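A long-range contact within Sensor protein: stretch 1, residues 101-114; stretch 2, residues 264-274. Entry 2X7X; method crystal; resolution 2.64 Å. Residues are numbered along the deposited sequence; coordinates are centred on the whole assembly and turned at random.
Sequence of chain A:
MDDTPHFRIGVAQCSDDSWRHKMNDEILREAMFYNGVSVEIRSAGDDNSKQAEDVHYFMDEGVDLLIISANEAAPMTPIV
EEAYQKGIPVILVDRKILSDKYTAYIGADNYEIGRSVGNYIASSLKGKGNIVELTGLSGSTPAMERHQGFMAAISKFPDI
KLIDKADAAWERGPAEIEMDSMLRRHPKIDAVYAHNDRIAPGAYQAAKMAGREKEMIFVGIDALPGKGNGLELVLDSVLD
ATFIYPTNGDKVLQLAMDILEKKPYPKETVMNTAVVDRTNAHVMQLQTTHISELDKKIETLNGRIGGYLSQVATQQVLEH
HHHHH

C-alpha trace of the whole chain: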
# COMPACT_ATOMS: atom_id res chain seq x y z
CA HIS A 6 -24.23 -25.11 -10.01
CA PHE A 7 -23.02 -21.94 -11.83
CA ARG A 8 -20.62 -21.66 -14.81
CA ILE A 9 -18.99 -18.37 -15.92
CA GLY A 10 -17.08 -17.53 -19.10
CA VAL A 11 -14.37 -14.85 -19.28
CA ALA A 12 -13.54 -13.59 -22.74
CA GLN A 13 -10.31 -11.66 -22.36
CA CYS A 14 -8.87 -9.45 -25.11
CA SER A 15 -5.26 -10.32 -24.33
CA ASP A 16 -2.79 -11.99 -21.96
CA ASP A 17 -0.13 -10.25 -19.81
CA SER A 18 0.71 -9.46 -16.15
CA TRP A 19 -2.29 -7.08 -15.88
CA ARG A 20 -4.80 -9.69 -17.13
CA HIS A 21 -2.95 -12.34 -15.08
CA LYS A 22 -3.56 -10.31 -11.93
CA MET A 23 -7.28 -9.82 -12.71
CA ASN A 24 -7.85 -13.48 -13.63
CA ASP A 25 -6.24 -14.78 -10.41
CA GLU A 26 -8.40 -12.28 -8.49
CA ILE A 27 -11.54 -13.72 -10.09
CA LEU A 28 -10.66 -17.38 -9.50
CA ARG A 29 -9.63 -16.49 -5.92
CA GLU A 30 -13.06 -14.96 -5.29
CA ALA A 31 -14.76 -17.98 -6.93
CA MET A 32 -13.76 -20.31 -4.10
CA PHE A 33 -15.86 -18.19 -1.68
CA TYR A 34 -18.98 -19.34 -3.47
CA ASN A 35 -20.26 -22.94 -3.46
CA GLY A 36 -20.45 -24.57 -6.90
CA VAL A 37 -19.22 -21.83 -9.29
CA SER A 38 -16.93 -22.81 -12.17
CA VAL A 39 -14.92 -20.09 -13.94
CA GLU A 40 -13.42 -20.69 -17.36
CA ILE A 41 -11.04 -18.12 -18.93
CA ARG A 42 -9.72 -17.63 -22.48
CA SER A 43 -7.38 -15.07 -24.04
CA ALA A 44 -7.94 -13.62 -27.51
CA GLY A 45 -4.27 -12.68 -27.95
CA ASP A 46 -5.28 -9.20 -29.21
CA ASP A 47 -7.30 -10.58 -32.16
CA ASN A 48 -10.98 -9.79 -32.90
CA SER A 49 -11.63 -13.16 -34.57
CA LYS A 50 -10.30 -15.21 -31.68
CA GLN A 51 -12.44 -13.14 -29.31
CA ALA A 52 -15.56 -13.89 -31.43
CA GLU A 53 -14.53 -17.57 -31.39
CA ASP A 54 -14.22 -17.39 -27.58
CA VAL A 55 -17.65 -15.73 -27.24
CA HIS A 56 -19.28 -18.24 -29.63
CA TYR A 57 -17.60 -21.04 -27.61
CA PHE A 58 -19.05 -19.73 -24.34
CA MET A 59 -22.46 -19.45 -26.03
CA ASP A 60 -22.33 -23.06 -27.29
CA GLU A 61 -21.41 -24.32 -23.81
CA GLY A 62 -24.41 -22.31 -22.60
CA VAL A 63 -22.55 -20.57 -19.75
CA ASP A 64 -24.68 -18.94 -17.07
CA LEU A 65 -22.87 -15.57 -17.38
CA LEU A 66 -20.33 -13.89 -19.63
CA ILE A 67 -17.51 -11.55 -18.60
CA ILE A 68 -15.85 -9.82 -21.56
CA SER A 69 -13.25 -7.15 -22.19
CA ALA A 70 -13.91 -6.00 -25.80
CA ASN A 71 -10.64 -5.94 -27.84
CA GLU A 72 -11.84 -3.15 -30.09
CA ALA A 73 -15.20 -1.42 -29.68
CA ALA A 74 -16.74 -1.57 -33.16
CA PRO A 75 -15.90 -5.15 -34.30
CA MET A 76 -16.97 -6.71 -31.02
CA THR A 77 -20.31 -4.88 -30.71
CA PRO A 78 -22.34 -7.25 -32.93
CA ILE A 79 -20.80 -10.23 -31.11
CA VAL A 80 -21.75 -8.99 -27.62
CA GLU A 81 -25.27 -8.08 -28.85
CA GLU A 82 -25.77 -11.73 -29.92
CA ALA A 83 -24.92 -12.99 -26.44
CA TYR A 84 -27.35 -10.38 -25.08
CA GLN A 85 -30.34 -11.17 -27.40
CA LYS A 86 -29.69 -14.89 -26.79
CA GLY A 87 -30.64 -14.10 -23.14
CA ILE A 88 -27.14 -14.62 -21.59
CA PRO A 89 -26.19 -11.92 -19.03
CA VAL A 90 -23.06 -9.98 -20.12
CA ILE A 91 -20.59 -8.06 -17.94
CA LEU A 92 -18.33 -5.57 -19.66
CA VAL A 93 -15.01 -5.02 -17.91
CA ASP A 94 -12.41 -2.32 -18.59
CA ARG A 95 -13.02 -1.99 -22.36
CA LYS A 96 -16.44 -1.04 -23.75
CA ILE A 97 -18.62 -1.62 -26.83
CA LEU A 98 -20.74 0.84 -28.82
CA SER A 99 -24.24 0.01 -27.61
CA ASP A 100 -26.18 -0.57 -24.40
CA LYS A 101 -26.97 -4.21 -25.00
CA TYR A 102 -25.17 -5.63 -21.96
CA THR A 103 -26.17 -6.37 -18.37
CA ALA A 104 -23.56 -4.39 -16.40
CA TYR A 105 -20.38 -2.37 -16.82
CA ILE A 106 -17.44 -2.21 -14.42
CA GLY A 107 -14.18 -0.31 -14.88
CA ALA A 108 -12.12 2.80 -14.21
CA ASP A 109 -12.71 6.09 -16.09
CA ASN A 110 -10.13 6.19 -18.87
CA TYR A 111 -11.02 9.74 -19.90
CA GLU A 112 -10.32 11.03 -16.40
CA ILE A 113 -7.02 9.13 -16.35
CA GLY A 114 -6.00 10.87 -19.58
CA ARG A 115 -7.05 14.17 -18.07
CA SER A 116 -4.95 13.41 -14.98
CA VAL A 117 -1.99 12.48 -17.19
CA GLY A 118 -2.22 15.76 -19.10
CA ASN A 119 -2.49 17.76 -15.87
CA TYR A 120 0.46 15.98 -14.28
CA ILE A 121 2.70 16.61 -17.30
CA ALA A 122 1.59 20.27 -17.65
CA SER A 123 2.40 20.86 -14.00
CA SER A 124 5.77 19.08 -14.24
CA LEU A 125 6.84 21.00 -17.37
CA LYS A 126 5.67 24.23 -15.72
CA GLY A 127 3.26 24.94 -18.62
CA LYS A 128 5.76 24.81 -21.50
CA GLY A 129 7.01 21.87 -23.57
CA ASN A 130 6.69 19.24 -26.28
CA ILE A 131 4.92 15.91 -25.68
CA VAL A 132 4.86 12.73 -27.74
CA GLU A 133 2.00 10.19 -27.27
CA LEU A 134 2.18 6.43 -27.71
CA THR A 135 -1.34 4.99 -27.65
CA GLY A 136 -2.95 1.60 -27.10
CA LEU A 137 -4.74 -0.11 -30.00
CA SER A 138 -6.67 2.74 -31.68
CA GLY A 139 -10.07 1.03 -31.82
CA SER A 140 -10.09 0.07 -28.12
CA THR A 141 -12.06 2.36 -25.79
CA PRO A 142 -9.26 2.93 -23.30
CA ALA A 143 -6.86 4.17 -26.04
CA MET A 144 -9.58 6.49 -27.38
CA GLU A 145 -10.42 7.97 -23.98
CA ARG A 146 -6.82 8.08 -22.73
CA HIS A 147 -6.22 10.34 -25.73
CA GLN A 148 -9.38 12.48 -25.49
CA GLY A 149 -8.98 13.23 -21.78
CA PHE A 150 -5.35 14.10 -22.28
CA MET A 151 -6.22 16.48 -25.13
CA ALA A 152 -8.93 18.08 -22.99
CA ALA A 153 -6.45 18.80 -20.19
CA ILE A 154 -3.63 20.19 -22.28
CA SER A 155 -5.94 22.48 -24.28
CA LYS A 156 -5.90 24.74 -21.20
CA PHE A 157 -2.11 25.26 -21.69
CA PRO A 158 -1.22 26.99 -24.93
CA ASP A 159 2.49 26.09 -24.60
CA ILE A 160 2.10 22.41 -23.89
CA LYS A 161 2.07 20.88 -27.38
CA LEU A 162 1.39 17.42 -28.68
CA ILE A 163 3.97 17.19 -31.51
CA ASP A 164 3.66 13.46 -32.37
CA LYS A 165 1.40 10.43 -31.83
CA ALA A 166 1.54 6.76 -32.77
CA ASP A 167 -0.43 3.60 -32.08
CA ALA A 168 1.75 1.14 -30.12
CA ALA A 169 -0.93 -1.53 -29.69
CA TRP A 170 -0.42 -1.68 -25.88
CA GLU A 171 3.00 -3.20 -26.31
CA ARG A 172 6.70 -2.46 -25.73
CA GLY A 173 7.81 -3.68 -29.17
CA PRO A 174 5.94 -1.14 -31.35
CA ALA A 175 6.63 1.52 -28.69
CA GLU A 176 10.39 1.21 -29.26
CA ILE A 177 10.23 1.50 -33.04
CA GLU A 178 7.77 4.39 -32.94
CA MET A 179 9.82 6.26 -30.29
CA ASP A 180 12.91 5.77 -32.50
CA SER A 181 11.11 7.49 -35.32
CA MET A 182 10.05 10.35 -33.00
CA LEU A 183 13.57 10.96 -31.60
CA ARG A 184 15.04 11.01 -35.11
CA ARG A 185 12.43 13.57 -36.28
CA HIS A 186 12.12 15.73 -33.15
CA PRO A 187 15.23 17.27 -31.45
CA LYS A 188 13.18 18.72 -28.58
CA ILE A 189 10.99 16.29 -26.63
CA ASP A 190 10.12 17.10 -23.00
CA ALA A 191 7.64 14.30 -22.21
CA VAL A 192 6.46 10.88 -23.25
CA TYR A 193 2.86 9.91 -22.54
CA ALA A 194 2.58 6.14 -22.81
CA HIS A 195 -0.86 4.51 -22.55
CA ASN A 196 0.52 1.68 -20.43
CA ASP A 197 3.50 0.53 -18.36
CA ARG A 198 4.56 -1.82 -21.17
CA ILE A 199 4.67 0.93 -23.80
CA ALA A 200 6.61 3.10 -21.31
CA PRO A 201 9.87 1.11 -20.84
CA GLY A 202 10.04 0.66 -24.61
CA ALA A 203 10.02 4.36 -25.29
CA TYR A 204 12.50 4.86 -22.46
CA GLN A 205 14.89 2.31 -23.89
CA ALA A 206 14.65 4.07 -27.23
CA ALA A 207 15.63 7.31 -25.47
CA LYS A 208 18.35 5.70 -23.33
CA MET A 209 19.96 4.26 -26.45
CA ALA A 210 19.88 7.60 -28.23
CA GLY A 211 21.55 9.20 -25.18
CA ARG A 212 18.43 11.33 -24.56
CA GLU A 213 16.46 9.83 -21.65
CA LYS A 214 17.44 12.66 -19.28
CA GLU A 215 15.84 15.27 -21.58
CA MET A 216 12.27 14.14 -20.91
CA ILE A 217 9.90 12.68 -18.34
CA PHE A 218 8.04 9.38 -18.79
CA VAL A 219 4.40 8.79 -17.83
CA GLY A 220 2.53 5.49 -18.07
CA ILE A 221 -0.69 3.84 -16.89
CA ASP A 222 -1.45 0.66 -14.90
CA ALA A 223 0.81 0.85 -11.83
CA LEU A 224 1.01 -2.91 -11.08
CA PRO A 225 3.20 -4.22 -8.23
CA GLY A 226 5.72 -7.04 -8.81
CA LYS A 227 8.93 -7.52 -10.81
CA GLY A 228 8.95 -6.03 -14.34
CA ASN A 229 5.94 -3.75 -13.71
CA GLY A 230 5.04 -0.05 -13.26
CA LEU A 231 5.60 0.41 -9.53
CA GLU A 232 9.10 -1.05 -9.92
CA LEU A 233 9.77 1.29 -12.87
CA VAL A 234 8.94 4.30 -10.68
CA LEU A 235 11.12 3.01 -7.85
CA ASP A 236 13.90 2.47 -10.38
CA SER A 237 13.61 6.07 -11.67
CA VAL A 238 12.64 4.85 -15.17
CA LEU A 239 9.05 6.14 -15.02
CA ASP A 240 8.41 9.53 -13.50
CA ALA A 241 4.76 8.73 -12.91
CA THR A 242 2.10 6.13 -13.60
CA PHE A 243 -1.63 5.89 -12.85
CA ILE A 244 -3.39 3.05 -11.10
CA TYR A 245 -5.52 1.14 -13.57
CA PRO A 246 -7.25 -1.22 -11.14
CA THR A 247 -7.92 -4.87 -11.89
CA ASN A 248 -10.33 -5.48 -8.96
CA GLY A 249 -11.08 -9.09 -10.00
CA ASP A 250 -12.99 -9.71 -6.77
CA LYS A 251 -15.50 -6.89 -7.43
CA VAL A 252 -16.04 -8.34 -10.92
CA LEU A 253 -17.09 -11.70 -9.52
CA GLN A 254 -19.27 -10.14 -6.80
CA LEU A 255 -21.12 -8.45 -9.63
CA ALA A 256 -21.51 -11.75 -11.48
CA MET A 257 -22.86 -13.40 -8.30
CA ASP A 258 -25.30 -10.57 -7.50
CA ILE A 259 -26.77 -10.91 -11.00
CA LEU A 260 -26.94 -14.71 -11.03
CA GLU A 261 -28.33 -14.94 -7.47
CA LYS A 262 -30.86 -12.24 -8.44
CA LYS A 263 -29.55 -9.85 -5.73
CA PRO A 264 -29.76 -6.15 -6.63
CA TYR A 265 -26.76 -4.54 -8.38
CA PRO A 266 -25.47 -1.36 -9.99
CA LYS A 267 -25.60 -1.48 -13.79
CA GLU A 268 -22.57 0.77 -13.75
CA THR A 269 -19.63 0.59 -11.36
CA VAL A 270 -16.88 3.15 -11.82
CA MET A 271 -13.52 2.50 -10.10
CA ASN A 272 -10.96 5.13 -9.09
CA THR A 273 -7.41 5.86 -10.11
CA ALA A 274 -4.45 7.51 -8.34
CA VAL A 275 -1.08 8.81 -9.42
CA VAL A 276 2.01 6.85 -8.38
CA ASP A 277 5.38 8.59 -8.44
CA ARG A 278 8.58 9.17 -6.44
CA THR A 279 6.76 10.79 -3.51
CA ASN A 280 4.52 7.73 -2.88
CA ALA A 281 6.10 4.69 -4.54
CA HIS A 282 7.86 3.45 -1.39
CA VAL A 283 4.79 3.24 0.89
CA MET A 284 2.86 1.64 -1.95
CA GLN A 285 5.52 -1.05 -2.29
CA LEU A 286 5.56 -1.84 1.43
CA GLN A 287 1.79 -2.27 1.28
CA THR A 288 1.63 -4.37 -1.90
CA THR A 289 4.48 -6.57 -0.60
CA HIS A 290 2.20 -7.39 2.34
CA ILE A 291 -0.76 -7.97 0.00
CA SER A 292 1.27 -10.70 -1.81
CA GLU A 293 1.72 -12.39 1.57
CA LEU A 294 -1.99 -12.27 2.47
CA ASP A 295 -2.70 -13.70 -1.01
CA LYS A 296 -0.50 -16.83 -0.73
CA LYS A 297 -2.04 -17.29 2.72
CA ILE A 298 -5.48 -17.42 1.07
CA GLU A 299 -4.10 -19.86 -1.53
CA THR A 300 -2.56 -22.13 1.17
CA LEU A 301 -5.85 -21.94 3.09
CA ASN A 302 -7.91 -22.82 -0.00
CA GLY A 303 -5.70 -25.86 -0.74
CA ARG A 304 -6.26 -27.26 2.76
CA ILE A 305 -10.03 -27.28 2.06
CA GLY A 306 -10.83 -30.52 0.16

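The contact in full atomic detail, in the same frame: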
# COMPACT_ATOMS: atom_id res chain seq x y z
N LYS A 101 -26.44 -2.87 -25.08
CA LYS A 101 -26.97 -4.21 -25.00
C LYS A 101 -25.99 -5.09 -24.24
O LYS A 101 -25.25 -5.88 -24.82
CB LYS A 101 -27.32 -4.73 -26.40
CG LYS A 101 -28.56 -4.03 -27.01
CD LYS A 101 -28.88 -4.49 -28.45
CE LYS A 101 -30.26 -4.00 -28.91
NZ LYS A 101 -30.37 -2.52 -28.77
N TYR A 102 -26.02 -4.91 -22.92
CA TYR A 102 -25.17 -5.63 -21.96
C TYR A 102 -25.85 -5.52 -20.60
O TYR A 102 -26.70 -4.66 -20.39
CB TYR A 102 -23.73 -5.04 -21.93
CG TYR A 102 -23.65 -3.59 -21.49
CD1 TYR A 102 -23.69 -3.26 -20.13
CD2 TYR A 102 -23.57 -2.55 -22.41
CE1 TYR A 102 -23.65 -1.92 -19.69
CE2 TYR A 102 -23.51 -1.20 -21.99
CZ TYR A 102 -23.56 -0.91 -20.62
OH TYR A 102 -23.52 0.39 -20.15
N THR A 103 -25.49 -6.39 -19.67
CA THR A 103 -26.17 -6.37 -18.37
C THR A 103 -25.57 -5.33 -17.41
O THR A 103 -26.31 -4.57 -16.76
CB THR A 103 -26.13 -7.76 -17.71
OG1 THR A 103 -26.43 -8.76 -18.69
CG2 THR A 103 -27.12 -7.82 -16.56
N ALA A 104 -24.24 -5.31 -17.30
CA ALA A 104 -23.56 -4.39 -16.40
C ALA A 104 -22.15 -4.05 -16.85
O ALA A 104 -21.46 -4.85 -17.48
CB ALA A 104 -23.54 -4.94 -14.96
N TYR A 105 -21.72 -2.84 -16.51
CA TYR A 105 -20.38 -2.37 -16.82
C TYR A 105 -19.60 -2.13 -15.53
O TYR A 105 -20.13 -1.54 -14.58
CB TYR A 105 -20.43 -1.07 -17.65
CG TYR A 105 -19.07 -0.43 -17.85
CD1 TYR A 105 -18.08 -1.06 -18.60
CD2 TYR A 105 -18.77 0.80 -17.26
CE1 TYR A 105 -16.82 -0.49 -18.77
CE2 TYR A 105 -17.51 1.39 -17.43
CZ TYR A 105 -16.54 0.75 -18.19
OH TYR A 105 -15.30 1.33 -18.35
N ILE A 106 -18.37 -2.61 -15.49
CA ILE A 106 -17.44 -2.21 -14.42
C ILE A 106 -16.06 -1.84 -14.97
O ILE A 106 -15.50 -2.54 -15.82
CB ILE A 106 -17.33 -3.27 -13.32
CG1 ILE A 106 -16.48 -2.74 -12.16
CG2 ILE A 106 -16.77 -4.57 -13.88
CD1 ILE A 106 -16.30 -3.72 -11.01
N GLY A 107 -15.51 -0.75 -14.46
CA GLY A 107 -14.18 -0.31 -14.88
C GLY A 107 -13.79 1.04 -14.32
O GLY A 107 -14.56 1.67 -13.61
N ALA A 108 -12.58 1.49 -14.65
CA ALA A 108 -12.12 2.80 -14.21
C ALA A 108 -12.29 3.79 -15.35
O ALA A 108 -12.25 3.40 -16.51
CB ALA A 108 -10.70 2.72 -13.77
N ASP A 109 -12.47 5.08 -15.04
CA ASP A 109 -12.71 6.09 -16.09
C ASP A 109 -11.43 6.45 -16.86
O ASP A 109 -10.57 7.18 -16.35
CB ASP A 109 -13.38 7.35 -15.54
CG ASP A 109 -13.89 8.26 -16.64
OD1 ASP A 109 -14.70 9.16 -16.32
OD2 ASP A 109 -13.51 8.10 -17.82
N ASN A 110 -11.34 5.98 -18.09
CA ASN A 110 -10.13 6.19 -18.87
C ASN A 110 -9.96 7.63 -19.31
O ASN A 110 -8.83 8.09 -19.49
CB ASN A 110 -10.04 5.19 -20.04
CG ASN A 110 -9.64 3.79 -19.56
OD1 ASN A 110 -8.48 3.53 -19.29
ND2 ASN A 110 -10.61 2.91 -19.43
N TYR A 111 -11.07 8.34 -19.47
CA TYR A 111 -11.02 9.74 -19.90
C TYR A 111 -10.38 10.57 -18.78
O TYR A 111 -9.48 11.37 -19.03
CB TYR A 111 -12.42 10.24 -20.22
CG TYR A 111 -12.50 11.64 -20.79
CD1 TYR A 111 -12.53 12.76 -19.96
CD2 TYR A 111 -12.57 11.84 -22.17
CE1 TYR A 111 -12.61 14.05 -20.50
CE2 TYR A 111 -12.65 13.13 -22.70
CZ TYR A 111 -12.67 14.22 -21.86
OH TYR A 111 -12.77 15.49 -22.39
N GLU A 112 -10.85 10.34 -17.56
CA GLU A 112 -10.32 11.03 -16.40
C GLU A 112 -8.85 10.73 -16.15
O GLU A 112 -8.11 11.60 -15.70
CB GLU A 112 -11.16 10.71 -15.17
CG GLU A 112 -12.41 11.58 -15.08
CD GLU A 112 -12.08 13.08 -15.14
OE1 GLU A 112 -12.79 13.80 -15.87
OE2 GLU A 112 -11.10 13.51 -14.47
N ILE A 113 -8.44 9.50 -16.43
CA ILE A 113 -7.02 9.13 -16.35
C ILE A 113 -6.19 9.95 -17.34
O ILE A 113 -5.15 10.49 -16.98
CB ILE A 113 -6.80 7.61 -16.50
CG1 ILE A 113 -7.33 6.91 -15.27
CG2 ILE A 113 -5.33 7.29 -16.65
CD1 ILE A 113 -7.50 5.44 -15.43
N GLY A 114 -6.68 10.08 -18.57
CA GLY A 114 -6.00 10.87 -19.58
C GLY A 114 -5.88 12.30 -19.10
O GLY A 114 -4.79 12.91 -19.15
N PRO A 264 -29.80 -7.40 -5.85
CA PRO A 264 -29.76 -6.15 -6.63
C PRO A 264 -28.31 -5.79 -6.97
O PRO A 264 -27.38 -6.32 -6.35
CB PRO A 264 -30.39 -5.12 -5.69
CG PRO A 264 -30.12 -5.64 -4.30
CD PRO A 264 -29.96 -7.14 -4.40
N TYR A 265 -28.11 -4.92 -7.96
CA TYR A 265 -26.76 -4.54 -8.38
C TYR A 265 -26.77 -3.18 -9.07
O TYR A 265 -27.82 -2.74 -9.56
CB TYR A 265 -26.14 -5.59 -9.33
CG TYR A 265 -26.96 -5.85 -10.57
CD1 TYR A 265 -27.92 -6.86 -10.59
CD2 TYR A 265 -26.79 -5.07 -11.72
CE1 TYR A 265 -28.69 -7.10 -11.72
CE2 TYR A 265 -27.56 -5.30 -12.86
CZ TYR A 265 -28.51 -6.33 -12.85
OH TYR A 265 -29.28 -6.60 -13.96
N PRO A 266 -25.60 -2.51 -9.11
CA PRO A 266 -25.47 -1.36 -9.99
C PRO A 266 -25.19 -1.82 -11.41
O PRO A 266 -24.44 -2.77 -11.62
CB PRO A 266 -24.26 -0.62 -9.42
CG PRO A 266 -23.43 -1.68 -8.76
CD PRO A 266 -24.39 -2.75 -8.30
N LYS A 267 -25.83 -1.18 -12.38
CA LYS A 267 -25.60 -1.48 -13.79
C LYS A 267 -24.27 -0.87 -14.21
O LYS A 267 -23.64 -1.34 -15.16
CB LYS A 267 -26.74 -0.94 -14.66
CG LYS A 267 -27.50 0.24 -14.05
CD LYS A 267 -28.50 -0.25 -12.99
CE LYS A 267 -28.55 0.71 -11.80
NZ LYS A 267 -29.03 0.07 -10.53
N GLU A 268 -23.85 0.16 -13.49
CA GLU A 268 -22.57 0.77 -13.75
C GLU A 268 -21.75 0.99 -12.47
O GLU A 268 -22.20 1.65 -11.53
CB GLU A 268 -22.75 2.05 -14.54
CG GLU A 268 -21.49 2.47 -15.27
CD GLU A 268 -21.77 3.18 -16.56
OE1 GLU A 268 -22.78 2.84 -17.24
OE2 GLU A 268 -20.97 4.08 -16.91
N THR A 269 -20.56 0.41 -12.45
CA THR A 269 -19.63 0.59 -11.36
C THR A 269 -18.34 1.21 -11.88
O THR A 269 -17.60 0.60 -12.66
CB THR A 269 -19.32 -0.73 -10.65
OG1 THR A 269 -20.55 -1.37 -10.28
CG2 THR A 269 -18.47 -0.50 -9.40
N VAL A 270 -18.09 2.44 -11.44
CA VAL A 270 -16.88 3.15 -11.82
C VAL A 270 -15.84 3.07 -10.70
O VAL A 270 -16.13 3.41 -9.55
CB VAL A 270 -17.17 4.62 -12.22
CG1 VAL A 270 -18.11 5.29 -11.23
CG2 VAL A 270 -15.87 5.41 -12.37
N MET A 271 -14.64 2.62 -11.05
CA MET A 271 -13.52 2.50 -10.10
C MET A 271 -12.56 3.68 -10.21
O MET A 271 -12.49 4.36 -11.24
CB MET A 271 -12.78 1.18 -10.32
CG MET A 271 -13.71 -0.02 -10.37
SD MET A 271 -12.88 -1.63 -10.48
CE MET A 271 -12.41 -1.77 -12.22
N ASN A 272 -11.81 3.94 -9.14
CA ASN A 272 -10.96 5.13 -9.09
C ASN A 272 -9.53 4.85 -9.48
O ASN A 272 -9.06 3.70 -9.44
CB ASN A 272 -11.00 5.76 -7.69
CG ASN A 272 -12.41 6.04 -7.22
OD1 ASN A 272 -13.17 6.77 -7.87
ND2 ASN A 272 -12.78 5.45 -6.07
N THR A 273 -8.84 5.92 -9.87
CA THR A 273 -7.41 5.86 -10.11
C THR A 273 -6.66 6.68 -9.05
O THR A 273 -7.27 7.32 -8.19
CB THR A 273 -7.08 6.34 -11.55
OG1 THR A 273 -5.68 6.20 -11.81
CG2 THR A 273 -7.51 7.79 -11.76
N ALA A 274 -5.33 6.62 -9.10
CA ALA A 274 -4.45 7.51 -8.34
C ALA A 274 -3.11 7.56 -9.04
O ALA A 274 -2.71 6.59 -9.70
CB ALA A 274 -4.28 7.04 -6.91
O HOH W 1 -21.56 -2.41 -12.53

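Although at least 160 residues separate any two touching positions, the stretches lie side by side as parallel β-strands, their axes 13° apart, and together bury 682 Å². Before the strand begins, contacts are made by side chains: Tyr102 extends its phenol so that OH comes to 3.9 Å from Glu268 OE1, and Thr103 CG2 rests 3.6 Å from Tyr265 OH. Ala104 then brings its CA to 3.3 Å from Lys267 O, a CA-H...O contact that leads into the ladder.

The ladder itself alternates as parallel pairing requires, with Tyr105 and Gly107 each donating and accepting while Ile106 turns its own amide groups away from stretch 2. Tyr105 N donates to Lys267 O (2.8 Å), and Tyr105 O accepts from Thr269 N (2.9 Å). The same carbonyl also accepts a hydrogen bond from a water, 2.6 Å from Tyr105 O, which also donates to Pro266 O at 3.0 Å and lies 2.7 Å from Thr269 OG1, tying the backbones together beside the strand pair. The Tyr105 ring meets the aliphatic part of Glu268 at its edge, CD2 to CG 3.8 Å.

On the other face of the sheet, Ile106 packs against Thr269 (CG1 to CB, 3.8 Å) and reaches Met271, with CD1 4.0 Å from SD, an apolar contact. Gly107 continues the ladder: its N donates to Thr269 O (3.1 Å) and its O accepts from Met271 N (2.7 Å). A β-carbon here would clash with the Tyr105 hydroxyl, which occupies the space above the glycine.

Ala108 adds a small apolar contact, CB to Met271 CB at 4.3 Å. Asp109 then caps the following helix, its OD2 accepting from Tyr111 N at 3.0 Å and, weakly, from Glu112 N at 3.5 Å. One turn on, Ile113 CG1 packs 3.6 Å from Thr273 CG2, extending the contact beyond the strands.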